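PDB 2O6T: thioesterase from Pseudomonas aeruginosa, which probably hydrolyses the thioester bond of fatty acyl-CoA substrates, as a putative thioesterase of the hot-dog fold. Local coordinates for residues A[41-46]-A[116-121]; A[47-52]-A[141-146]; A[81-86]-A[105-110]. All coordinates share one frame; numbering follows the deposited sequence. Where two conformers were deposited one is given.

Contact 1. Residues A[41-46]-A[116-121]; sequences FFDTAV and GRFVHV
Val46 and Phe118 extend toward each other from helix 41-46 and strand 116-121. CG2 of Val46 does most of the touching, lying 3.4 Å from CE2 of Phe118. The other methyl, CG1, stands anti to the backbone N (chi1 171°) and is carried on to His120, where it meets CE1 at 3.9 Å, the two side chains running alongside each other in opposite senses. One turn back, Phe42 straddles two strand residues. Its CB packs on CD2 of Phe118 at 4.0 Å, while the far end of its ring reaches the glycine backbone, with CZ 3.7 Å from the N of Gly116. The carboxylate of Asp43 stands nearly perpendicular to the Phe118 ring, 89° between planes, with OD1 4.1 Å from CZ. On the strand itself, CE1 of Phe118 sits over the centre of one face of the His120 ring, and His120 ND1 is hydrogen-bonded to Tyr100 OH. The axes of segments 41-46 and 116-121 come within 9.9 Å and cross at -57°. This is the long helix of the hot-dog fold packed on its antiparallel sheet: Phe42 also rests on Leu102 of strand 97-106, Cys72 of strand 63-74 and Met86 of strand 84-93.

Contact 2. Residues A[47-52]-A[141-146]; sequences NTYLIE and LAALQS
Tyr49, near the C-terminal end of helix 35-52, reaches out to meet Leu144 in the type I turn from Ala142 to Gln145. From CB the side chain leaves with CG anti to the backbone N (chi1 -174°), which aims the ring at that turn. The first ring atom to touch is CD2, 3.8 Å from CD1 of Leu144. Next comes CE2, which makes the closest approach to that methyl at 3.5 Å and has the backbone N of Leu141 near the ring plane, at the edge. CZ lies against both CG and CD1 of Leu144. CD1 lies over one face of the ring, nearer the CE2 side than the centre, in a CH-pi contact of 3.8 Å from CD1 to the centroid of the Tyr49 ring, 22° off the normal. At the tip, OH passes 4.1 Å from CB of Ala143 and hydrogen-bonds to the carbonyl of Ala140, which ties the phenol to the C-terminal helix. Beside the tyrosine, Leu50 meets Leu141 methyl to methyl, CD2 to CD2 at 3.7 Å. The turn brings the chain round at Leu144. The arrangement joins the C-terminal helix to the long helix of a hot-dog fold, the helix around which the antiparallel sheet wraps.

Contact 3. Residues A[81-86]-A[105-110]; sequences PQRIEM and FLEGQR
Glu85 and Phe105 form the hydrogen-bonded pair in the antiparallel pairing of strands 84-93 and 97-106, each backbone N giving to the other's carbonyl. Phe105 N to Glu85 O is the straighter bond, 2.9 Å with 160° at the hydrogen; the return bond from Glu85 N to Phe105 O is more bent. Next along is the non-hydrogen-bonded pair Ile84 and Leu106, where CA of Ile84 makes a CA-H...O contact of 3.2 Å with Phe105 O. A third backbone bond, 2.9 Å from Glu107 N to Arg83 O, carries the pairing past the end of strand 97-106. Leu106 also opens a type I turn to Gln109, closed by a bond from Gln109 N to Leu106 O.

A salt bridge lies beside it. Arg83 and Glu107 extend alongside each other in the same direction, and the arginine holds a single carboxylate oxygen with two nitrogens, NE 2.9 Å and NH2 3.0 Å from OE2 of Glu107, both N-H bonds well off straight. NH2 uses the syn lone pair of that oxygen, whereas NE comes from above the carboxylate plane; the two flat groups stand 80° apart. A bend at chi3 (72°) brings the NE/NH2 side of the guanidinium to OE2. Glu85 OE1 is instead paired with Arg11.

Van der Waals contacts set hydrocarbon groups against polar atoms. CD2 of Leu106 lies 3.7 Å from NE2 of Gln82, whose OE1 accepts from Ala79 N, and the Phe105 ring has Glu85 O at its edge. Together these interactions close the open end of the antiparallel beta hairpin 84-93/97-106, two adjacent strands of the hot-dog sheet.

After strand 16-20 the chain enters helix 35-52, whose 41-46 and 47-52 segments begin contacts 1 and 2. It then runs through strand 63-74 to 81-86, and contact 3 closes the hairpin of strands 84-93 and 97-106. Strand 114-124 packs against the helix to close contact 1, with contact 3 nested inside that loop. Segment 141-146 closes contact 2, which crosses contact 1 and also encloses contact 3. Contacts 1 and 2 meet where His120 packs on Leu50 and Asn47; contacts 1 and 3 meet where Phe41 and Phe42 reach Ile84 and Met86. Contact 1 ties helix 35-52 to the sheet, contact 2 ties it to the C-terminal segment, and contact 3 pairs two sheet strands.

Contact 1. Residues A[41-46]-A[116-121]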
loop_
_atom_site.group_PDB
_atom_site.type_symbol
_atom_site.label_atom_id
_atom_site.label_comp_id
_atom_site.label_asym_id
_atom_site.label_seq_id
_atom_site.Cartn_x
_atom_site.Cartn_y
_atom_site.Cartn_z
ATOM N N PHE A 41 -4.088 1.889 -9.746
ATOM C CA PHE A 41 -4.972 1.356 -10.795
ATOM C C PHE A 41 -4.421 1.667 -12.201
ATOM O O PHE A 41 -4.456 0.797 -13.110
ATOM C CB PHE A 41 -6.404 1.924 -10.683
ATOM C CG PHE A 41 -7.126 1.560 -9.413
ATOM C CD1 PHE A 41 -6.876 0.362 -8.763
ATOM C CD2 PHE A 41 -8.086 2.408 -8.896
ATOM C CE1 PHE A 41 -7.555 0.024 -7.619
ATOM C CE2 PHE A 41 -8.784 2.092 -7.746
ATOM C CZ PHE A 41 -8.520 0.890 -7.104
ATOM N N PHE A 42 -3.909 2.893 -12.385
ATOM C CA PHE A 42 -3.303 3.233 -13.682
ATOM C C PHE A 42 -2.153 2.280 -14.016
ATOM O O PHE A 42 -2.099 1.721 -15.106
ATOM C CB PHE A 42 -2.800 4.688 -13.756
ATOM C CG PHE A 42 -3.877 5.719 -13.596
ATOM C CD1 PHE A 42 -5.212 5.361 -13.601
ATOM C CD2 PHE A 42 -3.535 7.076 -13.500
ATOM C CE1 PHE A 42 -6.232 6.335 -13.448
ATOM C CE2 PHE A 42 -4.527 8.072 -13.402
ATOM C CZ PHE A 42 -5.870 7.700 -13.342
ATOM N N ASP A 43 -1.248 2.088 -13.073
ATOM C CA ASP A 43 -0.047 1.292 -13.314
ATOM C C ASP A 43 -0.405 -0.131 -13.699
ATOM O O ASP A 43 0.232 -0.729 -14.571
ATOM C CB ASP A 43 0.761 1.207 -12.020
ATOM C CG ASP A 43 2.152 1.641 -12.186
ATOM O OD1 ASP A 43 2.508 2.002 -13.333
ATOM O OD2 ASP A 43 2.896 1.637 -11.166
ATOM N N THR A 44 -1.423 -0.662 -13.002
ATOM C CA THR A 44 -1.863 -2.023 -13.117
ATOM C C THR A 44 -2.501 -2.201 -14.490
ATOM O O THR A 44 -2.148 -3.135 -15.219
ATOM C CB THR A 44 -2.872 -2.328 -12.003
ATOM O OG1 THR A 44 -2.218 -2.261 -10.731
ATOM C CG2 THR A 44 -3.489 -3.655 -12.162
ATOM N N ALA A 45 -3.418 -1.315 -14.874
ATOM C CA ALA A 45 -4.050 -1.458 -16.176
ATOM C C ALA A 45 -3.006 -1.467 -17.308
ATOM O O ALA A 45 -2.949 -2.389 -18.125
ATOM C CB ALA A 45 -5.093 -0.347 -16.394
ATOM N N VAL A 46 -2.171 -0.426 -17.352
ATOM C CA VAL A 46 -1.170 -0.339 -18.413
ATOM C C VAL A 46 -0.304 -1.595 -18.428
ATOM O O VAL A 46 -0.202 -2.308 -19.429
ATOM C CB VAL A 46 -0.298 0.885 -18.278
ATOM C CG1 VAL A 46 0.869 0.786 -19.278
ATOM C CG2 VAL A 46 -1.154 2.154 -18.550
ATOM N N GLY A 116 -6.934 10.355 -15.618
ATOM C CA GLY A 116 -5.643 11.010 -15.768
ATOM C C GLY A 116 -4.744 10.387 -16.813
ATOM O O GLY A 116 -5.202 9.760 -17.744
ATOM N N ARG A 117 -3.448 10.509 -16.615
ATOM C CA ARG A 117 -2.483 10.375 -17.696
ATOM C C ARG A 117 -1.236 9.902 -17.065
ATOM O O ARG A 117 -0.911 10.320 -15.941
ATOM C CB ARG A 117 -2.138 11.770 -18.264
ATOM C CG ARG A 117 -3.075 12.216 -19.277
ATOM C CD ARG A 117 -3.367 13.724 -19.264
ATOM N NE ARG A 117 -4.835 13.843 -19.232
ATOM C CZ ARG A 117 -5.567 14.063 -18.135
ATOM N NH1 ARG A 117 -4.965 14.276 -16.942
ATOM N NH2 ARG A 117 -6.906 14.108 -18.245
ATOM N N PHE A 118 -0.480 9.119 -17.808
ATOM C CA PHE A 118 0.925 8.963 -17.454
ATOM C C PHE A 118 1.843 8.732 -18.653
ATOM O O PHE A 118 1.365 8.400 -19.748
ATOM C CB PHE A 118 1.147 8.049 -16.203
ATOM C CG PHE A 118 1.203 6.583 -16.460
ATOM C CD1 PHE A 118 2.406 5.960 -16.791
ATOM C CD2 PHE A 118 0.109 5.802 -16.271
ATOM C CE1 PHE A 118 2.481 4.572 -17.005
ATOM C CE2 PHE A 118 0.191 4.424 -16.476
ATOM C CZ PHE A 118 1.375 3.829 -16.842
ATOM N N VAL A 119 3.134 9.002 -18.466
ATOM C CA VAL A 119 4.097 8.805 -19.519
ATOM C C VAL A 119 5.109 7.728 -19.155
ATOM O O VAL A 119 5.773 7.820 -18.127
ATOM C CB VAL A 119 4.808 10.131 -19.924
ATOM C CG1 VAL A 119 5.923 9.856 -20.914
ATOM C CG2 VAL A 119 3.864 11.067 -20.581
ATOM N N HIS A 120 5.205 6.698 -19.987
ATOM C CA HIS A 120 6.347 5.760 -20.008
ATOM C C HIS A 120 7.482 6.203 -20.943
ATOM O O HIS A 120 7.243 6.585 -22.111
ATOM C CB HIS A 120 5.913 4.396 -20.500
ATOM C CG HIS A 120 5.560 3.458 -19.405
ATOM N ND1 HIS A 120 4.727 2.378 -19.598
ATOM C CD2 HIS A 120 5.892 3.457 -18.092
ATOM C CE1 HIS A 120 4.586 1.730 -18.457
ATOM N NE2 HIS A 120 5.279 2.370 -17.527
ATOM N N VAL A 121 8.703 6.152 -20.420
ATOM C CA VAL A 121 9.882 6.124 -21.236
ATOM C C VAL A 121 10.461 4.712 -21.086
ATOM O O VAL A 121 10.532 4.156 -19.956
ATOM C CB VAL A 121 10.904 7.183 -20.751
ATOM C CG1 VAL A 121 12.312 6.845 -21.232
ATOM C CG2 VAL A 121 10.526 8.596 -21.283
#

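Contact 2. Residues A[47-52]-A[141-146]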
loop_
_atom_site.group_PDB
_atom_site.type_symbol
_atom_site.label_atom_id
_atom_site.label_comp_id
_atom_site.label_asym_id
_atom_site.label_seq_id
_atom_site.Cartn_x
_atom_site.Cartn_y
_atom_site.Cartn_z
ATOM N N ASN A 47 0.286 -1.905 -17.287
ATOM C CA ASN A 47 1.196 -3.010 -17.284
ATOM C C ASN A 47 0.548 -4.332 -17.599
ATOM O O ASN A 47 1.172 -5.155 -18.206
ATOM C CB ASN A 47 2.019 -3.034 -16.010
ATOM C CG ASN A 47 3.031 -1.904 -15.971
ATOM O OD1 ASN A 47 4.002 -1.911 -16.721
ATOM N ND2 ASN A 47 2.818 -0.940 -15.085
ATOM N N THR A 48 -0.713 -4.518 -17.231
ATOM C CA THR A 48 -1.407 -5.776 -17.505
ATOM C C THR A 48 -1.529 -5.892 -19.004
ATOM O O THR A 48 -1.196 -6.910 -19.615
ATOM C CB THR A 48 -2.812 -5.833 -16.804
ATOM O OG1 THR A 48 -2.651 -5.883 -15.366
ATOM C CG2 THR A 48 -3.565 -7.061 -17.201
ATOM N N TYR A 49 -1.970 -4.811 -19.618
ATOM C CA TYR A 49 -2.003 -4.714 -21.042
ATOM C C TYR A 49 -0.632 -4.998 -21.714
ATOM O O TYR A 49 -0.546 -5.849 -22.606
ATOM C CB TYR A 49 -2.578 -3.365 -21.465
ATOM C CG TYR A 49 -2.754 -3.331 -22.983
ATOM C CD1 TYR A 49 -3.845 -3.957 -23.604
ATOM C CD2 TYR A 49 -1.779 -2.754 -23.795
ATOM C CE1 TYR A 49 -3.957 -3.983 -24.963
ATOM C CE2 TYR A 49 -1.916 -2.747 -25.186
ATOM C CZ TYR A 49 -2.993 -3.363 -25.755
ATOM O OH TYR A 49 -3.079 -3.360 -27.122
ATOM N N LEU A 50 0.432 -4.313 -21.295
ATOM C CA LEU A 50 1.763 -4.558 -21.845
ATOM C C LEU A 50 2.224 -6.026 -21.739
ATOM O O LEU A 50 2.960 -6.511 -22.605
ATOM C CB LEU A 50 2.784 -3.623 -21.195
ATOM C CG LEU A 50 2.562 -2.140 -21.581
ATOM C CD1 LEU A 50 3.659 -1.159 -21.040
ATOM C CD2 LEU A 50 2.349 -1.977 -23.100
ATOM N N ILE A 51 1.797 -6.760 -20.714
ATOM C CA ILE A 51 2.285 -8.113 -20.556
ATOM C C ILE A 51 1.467 -9.092 -21.417
ATOM O O ILE A 51 2.023 -9.985 -22.069
ATOM C CB ILE A 51 2.281 -8.522 -19.052
ATOM C CG1 ILE A 51 3.211 -7.593 -18.254
ATOM C CG2 ILE A 51 2.614 -10.050 -18.843
ATOM C CD1 ILE A 51 3.029 -7.669 -16.723
ATOM N N GLU A 52 0.143 -8.951 -21.398
ATOM C CA GLU A 52 -0.718 -9.902 -22.152
ATOM C C GLU A 52 -0.791 -9.586 -23.670
ATOM O O GLU A 52 -0.945 -10.484 -24.458
ATOM C CB GLU A 52 -2.129 -9.977 -21.568
ATOM C CG GLU A 52 -2.186 -10.007 -20.052
ATOM C CD GLU A 52 -3.639 -10.040 -19.509
ATOM O OE1 GLU A 52 -4.478 -9.198 -19.939
ATOM O OE2 GLU A 52 -3.929 -10.887 -18.639
ATOM N N LEU A 141 0.862 -1.087 -28.301
ATOM C CA LEU A 141 0.549 0.331 -28.049
ATOM C C LEU A 141 -0.215 0.912 -29.224
ATOM O O LEU A 141 -1.082 1.750 -29.028
ATOM C CB LEU A 141 1.821 1.147 -27.795
ATOM C CG LEU A 141 2.470 0.701 -26.484
ATOM C CD1 LEU A 141 3.823 1.422 -26.275
ATOM C CD2 LEU A 141 1.539 0.874 -25.269
ATOM N N ALA A 142 0.102 0.459 -30.443
ATOM C CA ALA A 142 -0.464 1.087 -31.658
ATOM C C ALA A 142 -1.947 0.739 -31.746
ATOM O O ALA A 142 -2.754 1.540 -32.232
ATOM C CB ALA A 142 0.273 0.661 -32.917
ATOM N N ALA A 143 -2.305 -0.427 -31.229
ATOM C CA ALA A 143 -3.692 -0.848 -31.248
ATOM C C ALA A 143 -4.580 -0.029 -30.281
ATOM O O ALA A 143 -5.828 -0.105 -30.376
ATOM C CB ALA A 143 -3.809 -2.353 -30.987
ATOM N N LEU A 144 -3.949 0.755 -29.386
ATOM C CA LEU A 144 -4.690 1.646 -28.491
ATOM C C LEU A 144 -4.713 3.114 -28.940
ATOM O O LEU A 144 -5.352 3.952 -28.300
ATOM C CB LEU A 144 -4.190 1.557 -27.059
ATOM C CG LEU A 144 -4.283 0.212 -26.328
ATOM C CD1 LEU A 144 -3.639 0.330 -24.964
ATOM C CD2 LEU A 144 -5.738 -0.372 -26.226
ATOM N N GLN A 145 -4.017 3.460 -30.018
ATOM C CA GLN A 145 -4.102 4.859 -30.442
ATOM C C GLN A 145 -5.487 5.069 -30.973
ATOM O O GLN A 145 -5.972 4.282 -31.788
ATOM C CB GLN A 145 -3.068 5.264 -31.490
ATOM C CG GLN A 145 -1.662 5.565 -30.933
ATOM C CD GLN A 145 -0.641 5.810 -32.059
ATOM O OE1 GLN A 145 -0.378 4.894 -32.868
ATOM N NE2 GLN A 145 -0.074 7.044 -32.131
ATOM N N SER A 146 -6.158 6.089 -30.441
ATOM C CA SER A 146 -7.501 6.434 -30.903
ATOM C C SER A 146 -7.414 6.593 -32.432
ATOM O O SER A 146 -6.912 7.611 -32.933
ATOM C CB SER A 146 -8.006 7.709 -30.212
ATOM O OG SER A 146 -7.547 8.853 -30.910
#

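Contact 3. Residues A[81-86]-A[105-110]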
loop_
_atom_site.group_PDB
_atom_site.type_symbol
_atom_site.label_atom_id
_atom_site.label_comp_id
_atom_site.label_asym_id
_atom_site.label_seq_id
_atom_site.Cartn_x
_atom_site.Cartn_y
_atom_site.Cartn_z
ATOM N N PRO A 81 -16.590 -1.977 -1.107
ATOM C CA PRO A 81 -16.292 -3.063 -2.056
ATOM C C PRO A 81 -16.925 -2.894 -3.447
ATOM O O PRO A 81 -17.243 -3.895 -4.106
ATOM C CB PRO A 81 -16.910 -4.294 -1.360
ATOM C CG PRO A 81 -18.145 -3.757 -0.721
ATOM C CD PRO A 81 -17.833 -2.262 -0.345
ATOM N N GLN A 82 -17.090 -1.650 -3.892
ATOM C CA GLN A 82 -17.686 -1.374 -5.214
ATOM C C GLN A 82 -16.847 -1.989 -6.304
ATOM O O GLN A 82 -15.636 -2.161 -6.132
ATOM C CB GLN A 82 -17.860 0.131 -5.453
ATOM C CG GLN A 82 -19.033 0.760 -4.702
ATOM C CD GLN A 82 -19.205 2.295 -4.952
ATOM O OE1 GLN A 82 -18.322 3.122 -4.659
ATOM N NE2 GLN A 82 -20.365 2.661 -5.459
ATOM N N ARG A 83 -17.483 -2.354 -7.408
ATOM C CA ARG A 83 -16.767 -2.910 -8.561
ATOM C C ARG A 83 -16.434 -1.854 -9.604
ATOM O O ARG A 83 -17.335 -1.116 -10.075
ATOM C CB ARG A 83 -17.591 -3.991 -9.193
ATOM C CG ARG A 83 -17.475 -5.288 -8.412
ATOM C CD ARG A 83 -18.699 -6.186 -8.644
ATOM N NE ARG A 83 -18.727 -6.795 -9.993
ATOM C CZ ARG A 83 -17.980 -7.836 -10.384
ATOM N NH1 ARG A 83 -17.094 -8.400 -9.564
ATOM N NH2 ARG A 83 -18.123 -8.327 -11.612
ATOM N N ILE A 84 -15.153 -1.792 -9.964
ATOM C CA ILE A 84 -14.656 -0.764 -10.832
ATOM C C ILE A 84 -13.926 -1.335 -12.031
ATOM O O ILE A 84 -13.552 -2.517 -12.031
ATOM C CB ILE A 84 -13.681 0.193 -10.114
ATOM C CG1 ILE A 84 -12.367 -0.501 -9.842
ATOM C CG2 ILE A 84 -14.293 0.801 -8.861
ATOM C CD1 ILE A 84 -11.467 0.341 -9.076
ATOM N N GLU A 85 -13.671 -0.447 -13.008
ATOM C CA GLU A 85 -13.167 -0.816 -14.321
ATOM C C GLU A 85 -12.307 0.299 -14.915
ATOM O O GLU A 85 -12.729 1.454 -14.954
ATOM C CB GLU A 85 -14.365 -0.999 -15.213
ATOM C CG GLU A 85 -14.120 -1.824 -16.403
ATOM C CD GLU A 85 -15.387 -2.015 -17.218
ATOM O OE1 GLU A 85 -16.288 -1.144 -17.096
ATOM O OE2 GLU A 85 -15.460 -3.028 -17.961
ATOM N N MET A 86 -11.124 -0.029 -15.401
ATOM C CA MET A 86 -10.278 1.008 -15.933
ATOM C C MET A 86 -10.415 1.058 -17.403
ATOM O O MET A 86 -10.324 0.019 -18.044
ATOM C CB MET A 86 -8.820 0.758 -15.624
ATOM C CG MET A 86 -8.519 0.627 -14.124
ATOM S SD MET A 86 -9.040 2.127 -13.254
ATOM C CE MET A 86 -8.018 3.332 -14.157
ATOM N N PHE A 105 -14.131 3.747 -14.000
ATOM C CA PHE A 105 -15.592 3.696 -14.047
ATOM C C PHE A 105 -16.136 2.734 -12.978
ATOM O O PHE A 105 -15.445 1.780 -12.579
ATOM C CB PHE A 105 -16.011 3.234 -15.434
ATOM C CG PHE A 105 -15.560 4.140 -16.518
ATOM C CD1 PHE A 105 -14.304 3.984 -17.093
ATOM C CD2 PHE A 105 -16.369 5.176 -16.948
ATOM C CE1 PHE A 105 -13.868 4.853 -18.143
ATOM C CE2 PHE A 105 -15.939 6.062 -17.973
ATOM C CZ PHE A 105 -14.683 5.899 -18.566
ATOM N N LEU A 106 -17.338 2.976 -12.483
ATOM C CA LEU A 106 -18.073 1.943 -11.792
ATOM C C LEU A 106 -18.467 0.997 -12.879
ATOM O O LEU A 106 -19.037 1.421 -13.860
ATOM C CB LEU A 106 -19.309 2.531 -11.172
ATOM C CG LEU A 106 -19.164 3.047 -9.754
ATOM C CD1 LEU A 106 -20.355 3.869 -9.350
ATOM C CD2 LEU A 106 -19.116 1.828 -8.865
ATOM N N GLU A 107 -18.147 -0.276 -12.760
ATOM C CA GLU A 107 -18.395 -1.211 -13.866
ATOM C C GLU A 107 -19.871 -1.191 -14.336
ATOM O O GLU A 107 -20.167 -1.431 -15.548
ATOM C CB GLU A 107 -17.916 -2.613 -13.499
ATOM C CG GLU A 107 -18.783 -3.776 -13.967
ATOM C CD GLU A 107 -18.316 -5.112 -13.343
ATOM O OE1 GLU A 107 -17.080 -5.428 -13.463
ATOM O OE2 GLU A 107 -19.191 -5.807 -12.720
ATOM N N GLY A 108 -20.782 -0.853 -13.404
ATOM C CA GLY A 108 -22.184 -0.592 -13.760
ATOM C C GLY A 108 -22.574 0.757 -14.393
ATOM O O GLY A 108 -23.774 1.019 -14.612
ATOM N N GLN A 109 -21.577 1.577 -14.734
ATOM C CA GLN A 109 -21.815 2.988 -15.042
ATOM C C GLN A 109 -21.010 3.513 -16.247
ATOM O O GLN A 109 -20.094 2.834 -16.764
ATOM C CB GLN A 109 -21.567 3.834 -13.775
ATOM C CG GLN A 109 -22.569 4.978 -13.498
ATOM C CD GLN A 109 -22.310 5.687 -12.155
ATOM O OE1 GLN A 109 -21.161 5.864 -11.743
ATOM N NE2 GLN A 109 -23.388 6.104 -11.478
ATOM N N ARG A 110 -21.363 4.733 -16.674
ATOM C CA ARG A 110 -20.858 5.339 -17.918
ATOM C C ARG A 110 -20.070 6.600 -17.685
ATOM O O ARG A 110 -19.208 6.920 -18.495
ATOM C CB ARG A 110 -22.038 5.646 -18.865
#